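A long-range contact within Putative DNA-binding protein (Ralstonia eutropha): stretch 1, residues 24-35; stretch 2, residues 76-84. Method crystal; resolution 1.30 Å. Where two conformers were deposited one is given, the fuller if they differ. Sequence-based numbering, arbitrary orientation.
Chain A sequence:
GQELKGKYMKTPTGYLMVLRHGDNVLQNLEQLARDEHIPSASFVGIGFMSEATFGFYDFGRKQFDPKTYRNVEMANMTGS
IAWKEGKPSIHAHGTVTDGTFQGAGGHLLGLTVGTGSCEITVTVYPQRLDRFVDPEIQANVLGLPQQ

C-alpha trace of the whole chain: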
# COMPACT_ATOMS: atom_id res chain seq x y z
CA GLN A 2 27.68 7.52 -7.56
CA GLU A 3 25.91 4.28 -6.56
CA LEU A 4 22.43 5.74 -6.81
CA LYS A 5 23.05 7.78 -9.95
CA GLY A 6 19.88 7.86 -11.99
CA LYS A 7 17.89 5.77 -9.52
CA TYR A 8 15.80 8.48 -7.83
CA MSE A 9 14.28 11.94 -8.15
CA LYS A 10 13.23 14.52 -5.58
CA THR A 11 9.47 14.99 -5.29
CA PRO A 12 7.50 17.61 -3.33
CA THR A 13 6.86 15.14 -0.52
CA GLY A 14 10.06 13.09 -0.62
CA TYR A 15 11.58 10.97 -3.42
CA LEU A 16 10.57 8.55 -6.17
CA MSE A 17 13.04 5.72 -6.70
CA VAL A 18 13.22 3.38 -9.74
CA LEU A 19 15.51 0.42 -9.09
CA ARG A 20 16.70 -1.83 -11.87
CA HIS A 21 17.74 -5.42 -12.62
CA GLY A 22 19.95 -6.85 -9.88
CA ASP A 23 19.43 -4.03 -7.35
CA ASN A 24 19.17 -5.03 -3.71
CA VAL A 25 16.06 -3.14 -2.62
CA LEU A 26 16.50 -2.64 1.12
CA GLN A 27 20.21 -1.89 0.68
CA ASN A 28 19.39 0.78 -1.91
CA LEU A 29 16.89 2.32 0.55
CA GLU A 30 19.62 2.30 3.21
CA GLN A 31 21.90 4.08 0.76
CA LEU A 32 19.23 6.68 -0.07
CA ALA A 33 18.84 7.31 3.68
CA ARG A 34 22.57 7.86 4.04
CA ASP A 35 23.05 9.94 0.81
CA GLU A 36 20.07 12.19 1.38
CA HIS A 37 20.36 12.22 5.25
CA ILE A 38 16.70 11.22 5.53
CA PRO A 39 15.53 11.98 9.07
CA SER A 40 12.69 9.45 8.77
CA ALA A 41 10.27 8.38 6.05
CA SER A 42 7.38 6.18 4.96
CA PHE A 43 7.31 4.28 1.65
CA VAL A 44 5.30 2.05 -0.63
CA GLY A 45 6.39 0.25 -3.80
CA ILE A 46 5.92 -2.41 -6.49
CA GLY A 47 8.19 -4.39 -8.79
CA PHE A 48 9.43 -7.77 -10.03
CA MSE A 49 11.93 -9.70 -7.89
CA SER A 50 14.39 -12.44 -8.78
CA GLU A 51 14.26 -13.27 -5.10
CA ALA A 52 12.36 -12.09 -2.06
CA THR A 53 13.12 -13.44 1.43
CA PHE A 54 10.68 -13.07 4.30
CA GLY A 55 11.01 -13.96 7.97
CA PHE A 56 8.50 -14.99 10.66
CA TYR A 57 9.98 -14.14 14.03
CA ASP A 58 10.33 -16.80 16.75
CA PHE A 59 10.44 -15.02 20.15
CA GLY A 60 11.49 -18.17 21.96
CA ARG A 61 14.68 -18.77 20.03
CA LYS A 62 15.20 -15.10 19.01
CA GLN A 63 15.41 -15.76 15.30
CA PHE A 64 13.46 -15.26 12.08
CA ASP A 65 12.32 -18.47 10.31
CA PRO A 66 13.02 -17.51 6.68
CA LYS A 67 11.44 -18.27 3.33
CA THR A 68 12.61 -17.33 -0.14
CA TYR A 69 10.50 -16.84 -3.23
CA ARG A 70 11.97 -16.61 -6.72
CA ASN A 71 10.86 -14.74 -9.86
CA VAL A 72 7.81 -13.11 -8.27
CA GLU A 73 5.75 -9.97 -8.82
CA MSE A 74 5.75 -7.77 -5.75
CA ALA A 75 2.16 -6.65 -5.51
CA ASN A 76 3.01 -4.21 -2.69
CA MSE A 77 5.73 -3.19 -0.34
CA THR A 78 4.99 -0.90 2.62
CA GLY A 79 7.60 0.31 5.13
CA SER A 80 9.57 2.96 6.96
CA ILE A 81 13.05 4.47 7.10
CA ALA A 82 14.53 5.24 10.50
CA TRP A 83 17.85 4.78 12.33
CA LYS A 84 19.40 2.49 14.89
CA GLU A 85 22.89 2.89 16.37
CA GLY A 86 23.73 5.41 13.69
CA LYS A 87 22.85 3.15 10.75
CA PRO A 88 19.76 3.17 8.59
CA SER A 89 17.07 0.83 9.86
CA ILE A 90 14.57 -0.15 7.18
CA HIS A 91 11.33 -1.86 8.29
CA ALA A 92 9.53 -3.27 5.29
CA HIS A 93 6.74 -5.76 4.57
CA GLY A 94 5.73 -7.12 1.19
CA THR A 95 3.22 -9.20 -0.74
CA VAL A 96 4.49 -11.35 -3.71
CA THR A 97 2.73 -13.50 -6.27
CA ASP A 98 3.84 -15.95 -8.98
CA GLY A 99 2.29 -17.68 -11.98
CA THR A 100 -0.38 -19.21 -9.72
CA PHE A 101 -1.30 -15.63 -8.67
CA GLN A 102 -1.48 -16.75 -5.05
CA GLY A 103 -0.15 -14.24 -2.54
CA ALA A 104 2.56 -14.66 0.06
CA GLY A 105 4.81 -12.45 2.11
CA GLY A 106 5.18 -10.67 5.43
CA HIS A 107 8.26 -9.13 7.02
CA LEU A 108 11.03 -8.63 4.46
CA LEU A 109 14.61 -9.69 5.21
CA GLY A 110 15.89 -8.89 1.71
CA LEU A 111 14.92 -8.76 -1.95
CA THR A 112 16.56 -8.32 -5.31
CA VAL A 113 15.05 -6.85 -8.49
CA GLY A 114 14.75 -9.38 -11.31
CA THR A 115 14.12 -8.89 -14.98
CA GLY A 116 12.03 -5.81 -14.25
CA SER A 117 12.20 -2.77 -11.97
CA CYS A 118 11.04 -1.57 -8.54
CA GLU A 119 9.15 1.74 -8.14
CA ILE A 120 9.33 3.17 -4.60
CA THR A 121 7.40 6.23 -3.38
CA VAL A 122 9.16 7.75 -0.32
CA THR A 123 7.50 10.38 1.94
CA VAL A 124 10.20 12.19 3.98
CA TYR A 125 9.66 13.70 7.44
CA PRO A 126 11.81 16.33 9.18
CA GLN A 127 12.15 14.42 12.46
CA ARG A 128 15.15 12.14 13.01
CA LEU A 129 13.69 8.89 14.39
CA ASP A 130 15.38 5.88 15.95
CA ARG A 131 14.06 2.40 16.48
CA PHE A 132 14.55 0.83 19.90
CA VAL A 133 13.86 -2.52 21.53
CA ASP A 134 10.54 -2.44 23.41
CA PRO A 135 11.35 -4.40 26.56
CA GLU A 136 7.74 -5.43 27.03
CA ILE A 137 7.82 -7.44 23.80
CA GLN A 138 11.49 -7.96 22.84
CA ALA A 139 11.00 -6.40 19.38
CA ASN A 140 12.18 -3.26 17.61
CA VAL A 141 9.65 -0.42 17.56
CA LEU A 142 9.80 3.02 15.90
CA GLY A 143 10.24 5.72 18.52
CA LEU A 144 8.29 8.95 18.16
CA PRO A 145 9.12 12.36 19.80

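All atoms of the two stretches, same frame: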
# COMPACT_ATOMS: atom_id res chain seq x y z
N ASN A 24 19.58 -4.57 -5.01
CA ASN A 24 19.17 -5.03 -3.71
C ASN A 24 18.31 -3.95 -3.06
O ASN A 24 18.79 -2.85 -2.77
CB ASN A 24 20.40 -5.32 -2.84
CG ASN A 24 20.00 -5.85 -1.48
OD1 ASN A 24 19.28 -5.17 -0.76
ND2 ASN A 24 20.42 -7.08 -1.14
N VAL A 25 17.03 -4.23 -2.91
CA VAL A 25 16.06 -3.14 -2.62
C VAL A 25 16.28 -2.49 -1.26
O VAL A 25 16.35 -1.26 -1.16
CB VAL A 25 14.63 -3.68 -2.78
CG1 VAL A 25 13.57 -2.61 -2.34
CG2 VAL A 25 14.36 -4.12 -4.25
N LEU A 26 16.36 -3.28 -0.19
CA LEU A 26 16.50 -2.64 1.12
C LEU A 26 17.86 -1.95 1.24
O LEU A 26 17.95 -0.91 1.86
CB LEU A 26 16.25 -3.59 2.30
CG LEU A 26 14.89 -4.34 2.24
CD1 LEU A 26 14.77 -5.14 3.52
CD2 LEU A 26 13.72 -3.42 2.09
N GLN A 27 18.90 -2.54 0.66
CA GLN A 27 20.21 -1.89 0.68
C GLN A 27 20.19 -0.56 -0.09
O GLN A 27 20.81 0.42 0.35
CB GLN A 27 21.29 -2.84 0.13
CG GLN A 27 21.55 -4.04 1.02
CD GLN A 27 22.54 -5.05 0.45
OE1 GLN A 27 23.11 -4.87 -0.64
NE2 GLN A 27 22.74 -6.12 1.20
N ASN A 28 19.48 -0.50 -1.20
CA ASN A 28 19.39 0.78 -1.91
C ASN A 28 18.60 1.82 -1.10
O ASN A 28 18.92 3.00 -1.15
CB ASN A 28 18.79 0.57 -3.30
CG ASN A 28 19.83 0.27 -4.36
OD1 ASN A 28 20.35 1.22 -4.96
ND2 ASN A 28 20.11 -0.98 -4.60
N LEU A 29 17.59 1.40 -0.36
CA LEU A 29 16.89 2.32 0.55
C LEU A 29 17.78 2.81 1.70
O LEU A 29 17.74 3.98 2.09
CB LEU A 29 15.63 1.66 1.10
CG LEU A 29 14.47 1.61 0.10
CD1 LEU A 29 13.42 0.57 0.55
CD2 LEU A 29 13.83 3.02 -0.09
N GLU A 30 18.60 1.90 2.25
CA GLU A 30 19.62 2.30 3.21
C GLU A 30 20.55 3.34 2.62
O GLU A 30 20.89 4.34 3.29
CB GLU A 30 20.43 1.10 3.66
CG GLU A 30 19.63 0.09 4.50
CD GLU A 30 20.30 -1.28 4.71
OE1 GLU A 30 21.34 -1.56 4.10
OE2 GLU A 30 19.71 -2.08 5.49
N GLN A 31 21.01 3.11 1.39
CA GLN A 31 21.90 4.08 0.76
C GLN A 31 21.22 5.43 0.50
O GLN A 31 21.86 6.49 0.63
CB GLN A 31 22.48 3.49 -0.54
CG GLN A 31 23.63 4.34 -1.08
CD GLN A 31 24.82 4.32 -0.16
OE1 GLN A 31 25.16 3.26 0.40
NE2 GLN A 31 25.45 5.48 0.03
N LEU A 32 19.95 5.43 0.08
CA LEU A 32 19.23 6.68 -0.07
C LEU A 32 19.18 7.44 1.28
O LEU A 32 19.36 8.66 1.34
CB LEU A 32 17.81 6.40 -0.57
CG LEU A 32 16.93 7.64 -0.79
CD1 LEU A 32 17.31 8.42 -2.00
CD2 LEU A 32 15.44 7.21 -0.89
N ALA A 33 18.90 6.70 2.34
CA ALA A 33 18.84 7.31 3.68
C ALA A 33 20.16 8.00 4.05
O ALA A 33 20.18 9.12 4.58
CB ALA A 33 18.43 6.25 4.75
N ARG A 34 21.26 7.30 3.77
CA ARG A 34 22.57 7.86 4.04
C ARG A 34 22.95 9.02 3.10
O ARG A 34 23.50 10.02 3.58
CB ARG A 34 23.64 6.77 4.00
CG ARG A 34 23.67 5.76 5.12
CD ARG A 34 24.96 4.92 5.03
NE ARG A 34 24.94 4.08 3.84
CZ ARG A 34 24.41 2.87 3.81
NH1 ARG A 34 23.94 2.33 4.93
NH2 ARG A 34 24.38 2.17 2.68
N ASP A 35 22.67 8.92 1.79
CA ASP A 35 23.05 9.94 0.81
C ASP A 35 22.24 11.21 0.93
O ASP A 35 22.74 12.31 0.72
CB ASP A 35 22.92 9.46 -0.65
CG ASP A 35 23.97 8.44 -1.06
OD1 ASP A 35 24.88 8.14 -0.25
OD2 ASP A 35 23.84 7.94 -2.22
N ASN A 76 2.84 -5.40 -3.53
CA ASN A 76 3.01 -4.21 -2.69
C ASN A 76 4.16 -4.41 -1.76
O ASN A 76 4.37 -5.52 -1.30
CB ASN A 76 1.72 -3.95 -1.87
CG ASN A 76 1.96 -2.88 -0.80
OD1 ASN A 76 2.36 -3.24 0.34
ND2 ASN A 76 1.77 -1.57 -1.13
N MSE A 77 4.86 -3.32 -1.50
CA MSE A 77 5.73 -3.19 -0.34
C MSE A 77 5.28 -1.95 0.43
O MSE A 77 4.91 -0.95 -0.20
CB MSE A 77 7.17 -2.97 -0.84
CG MSE A 77 8.20 -2.76 0.28
SE MSE A 77 10.06 -2.80 -0.35
CE MSE A 77 10.05 -1.21 -1.43
N THR A 78 5.33 -2.02 1.76
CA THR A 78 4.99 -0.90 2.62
C THR A 78 6.03 -0.89 3.72
O THR A 78 6.34 -1.95 4.28
CB THR A 78 3.57 -1.05 3.21
OG1 THR A 78 2.63 -1.19 2.13
CG2 THR A 78 3.15 0.16 4.04
N GLY A 79 6.57 0.27 4.09
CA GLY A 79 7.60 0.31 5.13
C GLY A 79 8.00 1.68 5.60
O GLY A 79 7.32 2.67 5.27
N SER A 80 9.03 1.73 6.42
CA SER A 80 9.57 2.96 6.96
C SER A 80 11.07 2.96 6.98
O SER A 80 11.72 1.92 7.06
CB SER A 80 9.05 3.24 8.37
OG SER A 80 9.40 2.21 9.27
N ILE A 81 11.62 4.18 6.90
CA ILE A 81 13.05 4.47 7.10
C ILE A 81 13.23 5.17 8.43
O ILE A 81 12.57 6.19 8.70
CB ILE A 81 13.61 5.38 6.01
CG1 ILE A 81 13.39 4.75 4.61
CG2 ILE A 81 15.11 5.66 6.21
CD1 ILE A 81 13.91 5.60 3.40
N ALA A 82 14.11 4.62 9.26
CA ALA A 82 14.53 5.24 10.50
C ALA A 82 15.98 4.80 10.75
O ALA A 82 16.66 4.38 9.81
CB ALA A 82 13.57 4.92 11.65
N TRP A 83 16.44 4.97 11.98
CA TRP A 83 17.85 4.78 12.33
C TRP A 83 17.98 3.91 13.57
O TRP A 83 17.09 3.89 14.41
CB TRP A 83 18.53 6.14 12.54
CG TRP A 83 18.44 6.95 11.30
CD1 TRP A 83 17.38 7.73 10.91
CD2 TRP A 83 19.39 7.00 10.22
NE1 TRP A 83 17.62 8.23 9.67
CE2 TRP A 83 18.86 7.83 9.23
CE3 TRP A 83 20.67 6.47 10.05
CZ2 TRP A 83 19.52 8.12 8.06
CZ3 TRP A 83 21.35 6.78 8.88
CH2 TRP A 83 20.78 7.60 7.91
N LYS A 84 19.09 3.19 13.66
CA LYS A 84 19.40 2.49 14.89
C LYS A 84 20.92 2.41 15.00
O LYS A 84 21.61 1.94 14.10
CB LYS A 84 18.76 1.09 14.90
CG LYS A 84 19.02 0.35 16.22
CD LYS A 84 18.15 -0.85 16.39
CE LYS A 84 18.47 -1.60 17.74
NZ LYS A 84 17.87 -2.96 17.86

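Helix 25-35 packs across strand 76-84 with a 59° angle between their N-to-C directions and a closest axial approach of 9.5 Å. No hydrogen bond links the two stretches; the contact is essentially apolar and rests on three strand residues, I81, M77 and W83.

I81 points its CA-to-CB bond toward the helix and meets it at two successive turns. Its CG2 lies 3.7 Å from A33 CB, while its CD1, at the end of an extended side chain (chi2 179°), lies 4.3 Å from L29 CD2. The small side chain of A33 goes with a close approach of the backbones here, the CA atoms of A33 and I81 being 7.3 Å apart.

Near V25 the helix stands farther off, with 10.6 Å between the CA atoms of V25 and M77, and the long side chain of M77, a selenomethionine, spans the gap. Its first two torsions are t and the last is p; CE reaches 3.9 Å from V25 CG1 and 4.3 Å from L29 CD1, and SE sits 4.4 Å from L26 CD2. L29 thus touches both M77 and I81.

W83 starts sideways, but its indole end comes nearer the helix. CZ2 lies 4.0 Å from A33 CB and 3.7 Å from A33 O, which approaches the ring at its edge, near its plane.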